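Local coordinates for protein type II restriction enzyme NgoMIV (Neisseria gonorrhoeae, PDB 1FIU) that recognises the double-stranded sequence 5'-GCCGGC-3' and cleaves it after the first G as a magnesium-dependent homotetrameric restriction endonuclease, at residues F41-G46 with L256-A261; L22-N25 with V29-N32; N93-G98 with A106-Y111; P3-E8 with L280-A285. All blocks are in the same frame, centred on the assembly; numbering follows the deposited sequence.

In the fold
From the N terminus, the first turn of helix 4-18 already belongs to contact 4, whose other half is the short helix 280-283 near the C terminus, so its loop encloses all the others. Contact 2 then pinches off a small local loop, 22-25 with 29-32, before helix 38-50. That helix opens contact 1, which closes only at 256-261, and contact 3, joining edge strand 92-96 to the segment 106-111 downstream of it, is nested inside. Contacts 1 and 2 touch, residues 41-45 packing on Val29, Val30 and Asn32, and lie across the chain's centre from contact 3. No two loops cross.

Contact 1 (F41-G46 with L256-A261)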
# COMPACT_ATOMS: atom_id res chain seq x y z
N PHE I 41 -14.88 29.92 14.23
CA PHE I 41 -15.87 30.99 14.15
C PHE I 41 -15.28 32.26 13.56
O PHE I 41 -15.83 32.83 12.61
CB PHE I 41 -16.41 31.28 15.56
CG PHE I 41 -17.41 32.40 15.62
CD1 PHE I 41 -18.78 32.13 15.64
CD2 PHE I 41 -16.99 33.74 15.63
CE1 PHE I 41 -19.71 33.16 15.69
CE2 PHE I 41 -17.92 34.78 15.68
CZ PHE I 41 -19.29 34.49 15.71
N ASN I 42 -14.16 32.72 14.11
CA ASN I 42 -13.52 33.94 13.63
C ASN I 42 -12.89 33.85 12.25
O ASN I 42 -12.94 34.81 11.47
CB ASN I 42 -12.48 34.44 14.62
CG ASN I 42 -13.10 34.90 15.92
OD1 ASN I 42 -14.15 35.54 15.90
ND2 ASN I 42 -12.47 34.59 17.04
N ILE I 43 -12.28 32.71 11.94
CA ILE I 43 -11.67 32.54 10.62
C ILE I 43 -12.78 32.56 9.56
O ILE I 43 -12.68 33.27 8.57
CB ILE I 43 -10.85 31.22 10.52
CG1 ILE I 43 -9.60 31.31 11.42
CG2 ILE I 43 -10.41 30.99 9.07
CD1 ILE I 43 -8.90 29.97 11.56
N ALA I 44 -13.83 31.78 9.77
CA ALA I 44 -14.93 31.72 8.81
C ALA I 44 -15.59 33.08 8.58
O ALA I 44 -15.97 33.43 7.46
CB ALA I 44 -15.94 30.73 9.26
N LYS I 45 -15.74 33.84 9.66
CA LYS I 45 -16.35 35.16 9.57
C LYS I 45 -15.46 36.09 8.75
O LYS I 45 -15.96 36.85 7.91
CB LYS I 45 -16.50 35.74 10.98
CG LYS I 45 -17.38 36.96 11.04
CD LYS I 45 -18.79 36.54 11.33
CE LYS I 45 -19.58 37.68 11.95
NZ LYS I 45 -20.89 37.18 12.44
N GLY I 46 -14.16 36.05 9.02
CA GLY I 46 -13.23 36.88 8.28
C GLY I 46 -13.27 36.54 6.79
O GLY I 46 -13.27 37.43 5.93
N LEU I 256 -5.36 38.24 12.17
CA LEU I 256 -5.59 37.85 13.57
C LEU I 256 -4.36 37.33 14.31
O LEU I 256 -4.43 37.05 15.50
CB LEU I 256 -6.70 36.80 13.65
CG LEU I 256 -8.02 37.22 12.99
CD1 LEU I 256 -9.07 36.14 13.19
CD2 LEU I 256 -8.50 38.54 13.59
N ASN I 257 -3.25 37.19 13.60
CA ASN I 257 -2.02 36.68 14.20
C ASN I 257 -2.22 35.34 14.91
O ASN I 257 -1.79 35.16 16.06
CB ASN I 257 -1.40 37.72 15.18
CG ASN I 257 -0.88 38.96 14.47
OD1 ASN I 257 -0.18 38.87 13.46
ND2 ASN I 257 -1.20 40.14 15.01
N TYR I 258 -2.88 34.39 14.24
CA TYR I 258 -3.08 33.05 14.80
C TYR I 258 -1.82 32.32 14.33
O TYR I 258 -1.81 31.63 13.31
CB TYR I 258 -4.31 32.36 14.20
CG TYR I 258 -5.65 32.85 14.71
CD1 TYR I 258 -6.83 32.35 14.17
CD2 TYR I 258 -5.75 33.78 15.75
CE1 TYR I 258 -8.08 32.73 14.64
CE2 TYR I 258 -7.01 34.18 16.24
CZ TYR I 258 -8.16 33.64 15.68
OH TYR I 258 -9.41 33.97 16.16
N GLU I 259 -0.75 32.50 15.10
CA GLU I 259 0.55 31.94 14.77
C GLU I 259 0.66 30.44 14.50
O GLU I 259 1.32 30.05 13.55
CB GLU I 259 1.55 32.33 15.86
CG GLU I 259 1.64 33.84 16.11
CD GLU I 259 2.07 34.62 14.88
OE1 GLU I 259 2.40 33.99 13.84
OE2 GLU I 259 2.09 35.87 14.94
N ASP I 260 0.05 29.61 15.34
CA ASP I 260 0.14 28.17 15.12
C ASP I 260 -0.60 27.80 13.82
O ASP I 260 -0.06 27.05 12.98
CB ASP I 260 -0.44 27.39 16.30
CG ASP I 260 0.50 27.40 17.53
OD1 ASP I 260 1.62 27.96 17.44
OD2 ASP I 260 0.11 26.85 18.58
N ALA I 261 -1.81 28.32 13.65
CA ALA I 261 -2.57 28.02 12.44
C ALA I 261 -1.80 28.52 11.22
O ALA I 261 -1.80 27.88 10.16
CB ALA I 261 -3.96 28.66 12.50
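Asn42 and Tyr258 meet through their polar ends: ND2 of Asn42 donates to OH of Tyr258 at 3.2 Å, in a moderately bent bond (146° at the hydrogen). The two side chains run nearly perpendicular to each other, the amide and ring planes are 48° apart, and the hydroxyl is tilted a little out of the amide plane. CB of Asn42 lies against the hydroxyl, 3.5 Å from OH of Tyr258, and makes an apolar touch with CD1 of Leu256 at 4.1 Å. Along one edge of the ring, near its plane, Ile43 arrives with CG1 3.8 Å from CE1 of Tyr258 and CD1 of Ile43 close to CD1 of Tyr258. In Ile43 it is the ethyl branch that does this, CG1 lying opposite the carbonyl carbon (chi1 -69°). The tyrosine sits at the joint between helices 246-256 and 259-270. Asn257, with positive phi, ends the first helix in a Schellman motif; Tyr258 is the N-cap of the second and the centre of an inverse gamma turn, in which Glu259 N makes a weak bond to Asn257 O. Across this joint CB of Leu256 lies over one face of the Tyr258 ring, 3.7 Å above its plane and toward the rim. Further out, Ile43 also packs on Leu249 and Leu253 of helix 246-256, Ala44 packs on Asn32 and Ala33, and NZ of Lys45 is hydrogen-bonded to Gly28 O.

Contact 2 (L22-N25 with V29-N32); sequences LATN and VVSN
Thr24 and Val30 stand on one face of a small antiparallel pairing, their side chains slanting across each other with OG1 of Thr24 3.6 Å from CG2 of Val30. The other methyl of Val30, CG1, meets CD1 of Leu22 at 3.7 Å, and the same leucine methyl reaches OD1 of Asn32. Leu22 can do this because CG extends directly opposite its own backbone N (chi1 180°). Asn25 and Val29 behave differently: they lie side by side and point the same way, with ND2 of Asn25 alongside CB of Val29. Here chi1 of 69° tucks the amide of Asn25 back over its own main chain, where OD1 accepts from Val29 N at 3.0 Å, the donor standing above the carbonyl plane. That oxygen also accepts from Arg27 N, an Asx turn, so OD1 of Asn25 holds both the middle of the turn and, at Val29 N, the start of the returning segment. Thr24 and Val30 form a single non-hydrogen-bonded bridge, flanked by Asn25 N to Val29 O and by Ser31 N to Ala23 O, the latter 2.8 Å. Beyond it the backbone pairing yields to a side chain: OG of Ser31 accepts from Ala23 N at 3.0 Å and is also bonded to Ile21 O. The resulting hairpin-like loop between helices 4-18 and 38-50 rests on the latter, Val29 against Phe41, Thr24 and Val30 against Lys45, and Asn32 against Ala44, while ND2 of Asn32 bonds to Ala221 O, just past strand 215-220.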
# COMPACT_ATOMS: atom_id res chain seq x y z
N LEU I 22 -23.03 29.58 1.60
CA LEU I 22 -22.15 30.33 2.49
C LEU I 22 -22.95 31.56 2.94
O LEU I 22 -23.29 32.41 2.11
CB LEU I 22 -20.88 30.81 1.78
CG LEU I 22 -19.94 31.61 2.71
CD1 LEU I 22 -19.39 30.69 3.82
CD2 LEU I 22 -18.79 32.19 1.92
N ALA I 23 -23.28 31.63 4.22
CA ALA I 23 -24.05 32.78 4.74
C ALA I 23 -23.83 32.84 6.24
O ALA I 23 -23.04 32.07 6.79
CB ALA I 23 -25.52 32.61 4.42
N THR I 24 -24.54 33.75 6.90
CA THR I 24 -24.39 33.93 8.35
C THR I 24 -25.76 33.77 8.99
O THR I 24 -26.74 34.28 8.44
CB THR I 24 -23.84 35.35 8.67
OG1 THR I 24 -22.60 35.56 7.98
CG2 THR I 24 -23.63 35.53 10.15
N ASN I 25 -25.86 33.04 10.11
CA ASN I 25 -27.19 32.92 10.72
C ASN I 25 -27.44 34.08 11.68
O ASN I 25 -26.58 34.96 11.85
CB ASN I 25 -27.41 31.56 11.41
CG ASN I 25 -26.57 31.36 12.67
OD1 ASN I 25 -25.97 32.28 13.20
ND2 ASN I 25 -26.57 30.13 13.15
N VAL I 29 -23.05 33.07 13.34
CA VAL I 29 -22.20 31.95 12.91
C VAL I 29 -22.22 31.76 11.39
O VAL I 29 -23.30 31.60 10.80
CB VAL I 29 -22.67 30.61 13.52
CG1 VAL I 29 -21.66 29.52 13.18
CG2 VAL I 29 -22.85 30.74 15.05
N VAL I 30 -21.05 31.78 10.76
CA VAL I 30 -20.97 31.58 9.31
C VAL I 30 -21.15 30.09 9.05
O VAL I 30 -20.69 29.24 9.82
CB VAL I 30 -19.64 32.15 8.78
CG1 VAL I 30 -19.47 31.84 7.29
CG2 VAL I 30 -19.66 33.66 8.99
N SER I 31 -21.85 29.77 7.96
CA SER I 31 -22.23 28.40 7.64
C SER I 31 -21.17 27.33 7.40
O SER I 31 -21.52 26.15 7.30
CB SER I 31 -23.22 28.39 6.49
OG SER I 31 -22.60 28.94 5.35
N ASN I 32 -19.90 27.70 7.29
CA ASN I 32 -18.89 26.65 7.15
C ASN I 32 -18.06 26.60 8.44
O ASN I 32 -17.06 25.88 8.53
CB ASN I 32 -18.00 26.86 5.90
CG ASN I 32 -17.24 28.15 5.93
OD1 ASN I 32 -17.69 29.14 6.52
ND2 ASN I 32 -16.08 28.17 5.27

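Contact 3 (N93-G98 with A106-Y111); sequences NVKQVG and ARYQQY
Lys95, Arg107 and Tyr108 converge on one carboxylate oxygen, OE2 of Glu104: NZ of Lys95 and NH2 of Arg107 form salt bridges to it and OH of Tyr108 a hydrogen bond. Three partners gripping one atom should hold the carboxylate firmly and, with two cations beside it, probably favour its ionised form. In the mixed sheet of this PD-(D/E)XK nuclease, Lys95 belongs to 92-96, the outermost strand on one side within this chain, and the other two residues to the returning loop ahead of helix 113-121. The shared anion probably accounts for the gathering of NZ of Lys95 at the edge of the Arg107 guanidinium, near its plane, but the 2.7 Å between NZ of Lys95 and NH2 of Arg107, two donors, is doubtfully short. The lysine chain is extended beyond CG and meets the arginine nearly at right angles, whereas Arg107 is bent at chi3 (-56°), which turns its guanidinium back toward the strand. Ile142 of the adjacent strand 141-145 touches both Lys95 and Tyr108, and a backbone hydrogen bond joins Val97 to the magnesium ligand Asp140. The lysine side chain is about 13 Å from a bound magnesium ion. Beside the cluster, Tyr108 OH is 3.8 Å from NZ of Lys95, while CB of the preceding Arg107 sits 4.0 Å above one face of the Tyr108 ring, displaced toward the rim.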
# COMPACT_ATOMS: atom_id res chain seq x y z
N ASN I 93 -15.28 15.80 -20.36
CA ASN I 93 -16.58 15.89 -19.72
C ASN I 93 -16.32 16.04 -18.24
O ASN I 93 -15.42 15.40 -17.68
CB ASN I 93 -17.40 14.64 -19.97
CG ASN I 93 -17.59 14.36 -21.45
OD1 ASN I 93 -18.13 15.20 -22.18
ND2 ASN I 93 -17.14 13.20 -21.90
N VAL I 94 -17.10 16.89 -17.59
CA VAL I 94 -16.95 17.09 -16.15
C VAL I 94 -18.31 16.86 -15.54
O VAL I 94 -19.29 17.45 -15.99
CB VAL I 94 -16.51 18.53 -15.81
CG1 VAL I 94 -16.35 18.68 -14.27
CG2 VAL I 94 -15.22 18.86 -16.50
N LYS I 95 -18.41 16.00 -14.54
CA LYS I 95 -19.71 15.80 -13.95
C LYS I 95 -19.77 15.36 -12.51
O LYS I 95 -18.89 14.66 -12.00
CB LYS I 95 -20.56 14.84 -14.79
CG LYS I 95 -20.18 13.39 -14.62
CD LYS I 95 -21.19 12.47 -15.30
CE LYS I 95 -20.82 11.02 -15.10
NZ LYS I 95 -21.69 10.08 -15.87
N GLN I 96 -20.83 15.83 -11.86
CA GLN I 96 -21.09 15.49 -10.49
C GLN I 96 -21.68 14.09 -10.62
O GLN I 96 -22.64 13.87 -11.38
CB GLN I 96 -22.08 16.49 -9.89
CG GLN I 96 -22.53 16.10 -8.53
CD GLN I 96 -23.51 17.09 -7.94
OE1 GLN I 96 -24.16 17.86 -8.64
NE2 GLN I 96 -23.62 17.05 -6.62
N VAL I 97 -21.11 13.14 -9.91
CA VAL I 97 -21.57 11.77 -10.03
C VAL I 97 -22.87 11.40 -9.34
O VAL I 97 -23.83 10.99 -10.00
CB VAL I 97 -20.49 10.78 -9.58
CG1 VAL I 97 -20.96 9.35 -9.82
CG2 VAL I 97 -19.21 11.04 -10.36
N GLY I 98 -22.90 11.51 -8.01
CA GLY I 98 -24.09 11.15 -7.26
C GLY I 98 -24.01 9.71 -6.79
O GLY I 98 -23.94 8.80 -7.62
N ALA I 106 -16.65 1.97 -13.37
CA ALA I 106 -16.38 0.85 -14.28
C ALA I 106 -16.76 1.19 -15.71
O ALA I 106 -16.54 0.39 -16.63
CB ALA I 106 -17.10 -0.43 -13.83
N ARG I 107 -17.34 2.37 -15.92
CA ARG I 107 -17.67 2.77 -17.28
C ARG I 107 -16.41 3.35 -17.94
O ARG I 107 -16.42 3.65 -19.13
CB ARG I 107 -18.77 3.83 -17.29
CG ARG I 107 -20.01 3.39 -16.52
CD ARG I 107 -21.27 4.11 -16.97
NE ARG I 107 -21.18 5.56 -16.89
CZ ARG I 107 -22.20 6.37 -17.12
NH1 ARG I 107 -23.38 5.86 -17.45
NH2 ARG I 107 -22.06 7.68 -17.03
N TYR I 108 -15.33 3.47 -17.17
CA TYR I 108 -14.09 4.04 -17.68
C TYR I 108 -13.00 2.99 -17.79
O TYR I 108 -12.92 2.04 -17.03
CB TYR I 108 -13.66 5.22 -16.81
CG TYR I 108 -14.81 6.19 -16.73
CD1 TYR I 108 -15.61 6.24 -15.61
CD2 TYR I 108 -15.20 6.90 -17.87
CE1 TYR I 108 -16.82 6.98 -15.61
CE2 TYR I 108 -16.39 7.63 -17.89
CZ TYR I 108 -17.19 7.66 -16.76
OH TYR I 108 -18.40 8.33 -16.80
N GLN I 109 -12.17 3.20 -18.79
CA GLN I 109 -11.15 2.24 -19.13
C GLN I 109 -10.30 1.63 -18.03
O GLN I 109 -10.18 0.41 -17.95
CB GLN I 109 -10.27 2.87 -20.18
CG GLN I 109 -9.69 1.87 -21.10
CD GLN I 109 -9.05 2.53 -22.29
OE1 GLN I 109 -9.69 3.27 -23.05
NE2 GLN I 109 -7.76 2.27 -22.46
N GLN I 110 -9.71 2.47 -17.18
CA GLN I 110 -8.82 1.94 -16.16
C GLN I 110 -9.49 1.10 -15.10
O GLN I 110 -8.80 0.40 -14.36
CB GLN I 110 -8.05 3.07 -15.46
CG GLN I 110 -7.40 4.04 -16.41
CD GLN I 110 -8.20 5.31 -16.52
OE1 GLN I 110 -9.35 5.31 -16.98
NE2 GLN I 110 -7.60 6.42 -16.05
N TYR I 111 -10.82 1.14 -15.01
CA TYR I 111 -11.53 0.37 -13.98
C TYR I 111 -12.68 -0.50 -14.53
O TYR I 111 -13.49 -1.02 -13.75
CB TYR I 111 -12.09 1.33 -12.93
CG TYR I 111 -11.01 2.19 -12.28
CD1 TYR I 111 -10.73 3.47 -12.75
CD2 TYR I 111 -10.19 1.66 -11.28
CE1 TYR I 111 -9.65 4.22 -12.24
CE2 TYR I 111 -9.09 2.39 -10.77
CZ TYR I 111 -8.84 3.65 -11.26
OH TYR I 111 -7.75 4.36 -10.81

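Contact 4 (P3-E8 with L280-A285); sequences PLFTQE and LPLDLA
Phe5 reaches out from the first turn of helix 4-18 to the short helix 280-283, its ring ending between Pro281 and Leu282. CE1 of the ring lies 4.1 Å from CG of Leu282, which sits at the ring edge and near its plane; CZ comes to 4.4 Å from CB of Pro281, at an oblique angle. The contact is therefore carried by the far end of the aromatic ring, while the backbones stay well apart, with CA of Phe5 9.0 Å from CA of Pro281. With chi1 at -81°, CG is turned away from the carbonyl carbon, and the ring projects from the helix surface toward its partners. No hydrogen bond joins the two segments; the meeting is apolar and buried, and brings the two ends of the chain together. Pro3, the N-cap of the first helix, holds the start of that turn through its O, which accepts from Gln7 N at 3.1 Å. Helix 62-81 serves both sides: Ala80 touches Phe5 as well as Pro281. Val160 of the second subunit also packs on Phe5, while Leu280 and Leu284 face strand 215-220, so helix 280-283 rests on the sheet of its own chain while Phe5 faces the neighbouring subunit.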
# COMPACT_ATOMS: atom_id res chain seq x y z
N PRO I 3 -8.05 38.88 -14.96
CA PRO I 3 -7.94 37.73 -15.87
C PRO I 3 -9.15 36.82 -15.74
O PRO I 3 -9.88 36.88 -14.75
CB PRO I 3 -6.63 37.07 -15.44
CG PRO I 3 -6.48 37.46 -14.02
CD PRO I 3 -6.96 38.90 -13.98
N LEU I 4 -9.39 35.96 -16.73
CA LEU I 4 -10.57 35.11 -16.68
C LEU I 4 -10.64 34.12 -15.53
O LEU I 4 -11.73 33.83 -15.07
CB LEU I 4 -10.78 34.37 -18.01
CG LEU I 4 -11.04 35.27 -19.21
CD1 LEU I 4 -11.41 34.39 -20.40
CD2 LEU I 4 -12.17 36.25 -18.91
N PHE I 5 -9.51 33.60 -15.07
CA PHE I 5 -9.56 32.67 -13.96
C PHE I 5 -9.96 33.40 -12.67
O PHE I 5 -10.57 32.80 -11.78
CB PHE I 5 -8.24 31.92 -13.80
CG PHE I 5 -8.10 30.74 -14.76
CD1 PHE I 5 -6.96 29.94 -14.73
CD2 PHE I 5 -9.09 30.45 -15.69
CE1 PHE I 5 -6.83 28.85 -15.62
CE2 PHE I 5 -8.97 29.37 -16.57
CZ PHE I 5 -7.84 28.58 -16.53
N THR I 6 -9.65 34.70 -12.60
CA THR I 6 -10.04 35.48 -11.42
C THR I 6 -11.55 35.69 -11.51
O THR I 6 -12.27 35.56 -10.51
CB THR I 6 -9.29 36.83 -11.38
OG1 THR I 6 -7.88 36.58 -11.31
CG2 THR I 6 -9.71 37.66 -10.15
N GLN I 7 -12.04 35.98 -12.72
CA GLN I 7 -13.46 36.17 -12.92
C GLN I 7 -14.23 34.88 -12.59
O GLN I 7 -15.28 34.91 -11.95
CB GLN I 7 -13.73 36.59 -14.37
CG GLN I 7 -13.12 37.94 -14.70
CD GLN I 7 -13.49 38.44 -16.07
OE1 GLN I 7 -14.64 38.34 -16.49
NE2 GLN I 7 -12.51 39.01 -16.78
N GLU I 8 -13.68 33.74 -13.02
CA GLU I 8 -14.33 32.46 -12.75
C GLU I 8 -14.36 32.16 -11.25
O GLU I 8 -15.32 31.60 -10.74
CB GLU I 8 -13.60 31.32 -13.46
CG GLU I 8 -13.81 31.29 -14.96
CD GLU I 8 -15.24 30.97 -15.35
OE1 GLU I 8 -15.91 30.21 -14.62
OE2 GLU I 8 -15.69 31.48 -16.40
N LEU I 280 -6.61 24.61 -9.40
CA LEU I 280 -7.08 23.30 -9.85
C LEU I 280 -7.20 23.09 -11.36
O LEU I 280 -6.69 22.08 -11.88
CB LEU I 280 -8.40 22.94 -9.16
CG LEU I 280 -8.94 21.54 -9.52
CD1 LEU I 280 -7.86 20.47 -9.26
CD2 LEU I 280 -10.19 21.26 -8.70
N PRO I 281 -7.85 24.00 -12.09
CA PRO I 281 -7.96 23.79 -13.55
C PRO I 281 -6.61 23.60 -14.22
O PRO I 281 -6.42 22.68 -15.02
CB PRO I 281 -8.67 25.05 -14.03
CG PRO I 281 -9.50 25.46 -12.84
CD PRO I 281 -8.54 25.24 -11.69
N LEU I 282 -5.63 24.45 -13.88
CA LEU I 282 -4.30 24.31 -14.47
C LEU I 282 -3.60 23.02 -14.00
O LEU I 282 -2.86 22.40 -14.77
CB LEU I 282 -3.42 25.53 -14.14
CG LEU I 282 -3.45 26.65 -15.17
CD1 LEU I 282 -2.80 27.91 -14.57
CD2 LEU I 282 -2.70 26.22 -16.45
N ASP I 283 -3.81 22.62 -12.74
CA ASP I 283 -3.18 21.38 -12.28
C ASP I 283 -3.79 20.16 -13.01
O ASP I 283 -3.13 19.14 -13.15
CB ASP I 283 -3.31 21.24 -10.76
CG ASP I 283 -2.24 22.02 -10.01
OD1 ASP I 283 -1.34 22.58 -10.68
OD2 ASP I 283 -2.28 22.04 -8.77
N LEU I 284 -5.03 20.28 -13.47
CA LEU I 284 -5.64 19.19 -14.23
C LEU I 284 -5.10 19.16 -15.68
O LEU I 284 -5.42 18.25 -16.45
CB LEU I 284 -7.16 19.38 -14.28
CG LEU I 284 -7.91 19.16 -12.96
CD1 LEU I 284 -9.38 19.47 -13.18
CD2 LEU I 284 -7.74 17.74 -12.44
N ALA I 285 -4.28 20.13 -16.05
CA ALA I 285 -3.73 20.17 -17.41
C ALA I 285 -2.30 19.62 -17.53
O ALA I 285 -1.71 19.67 -18.61
CB ALA I 285 -3.76 21.61 -17.94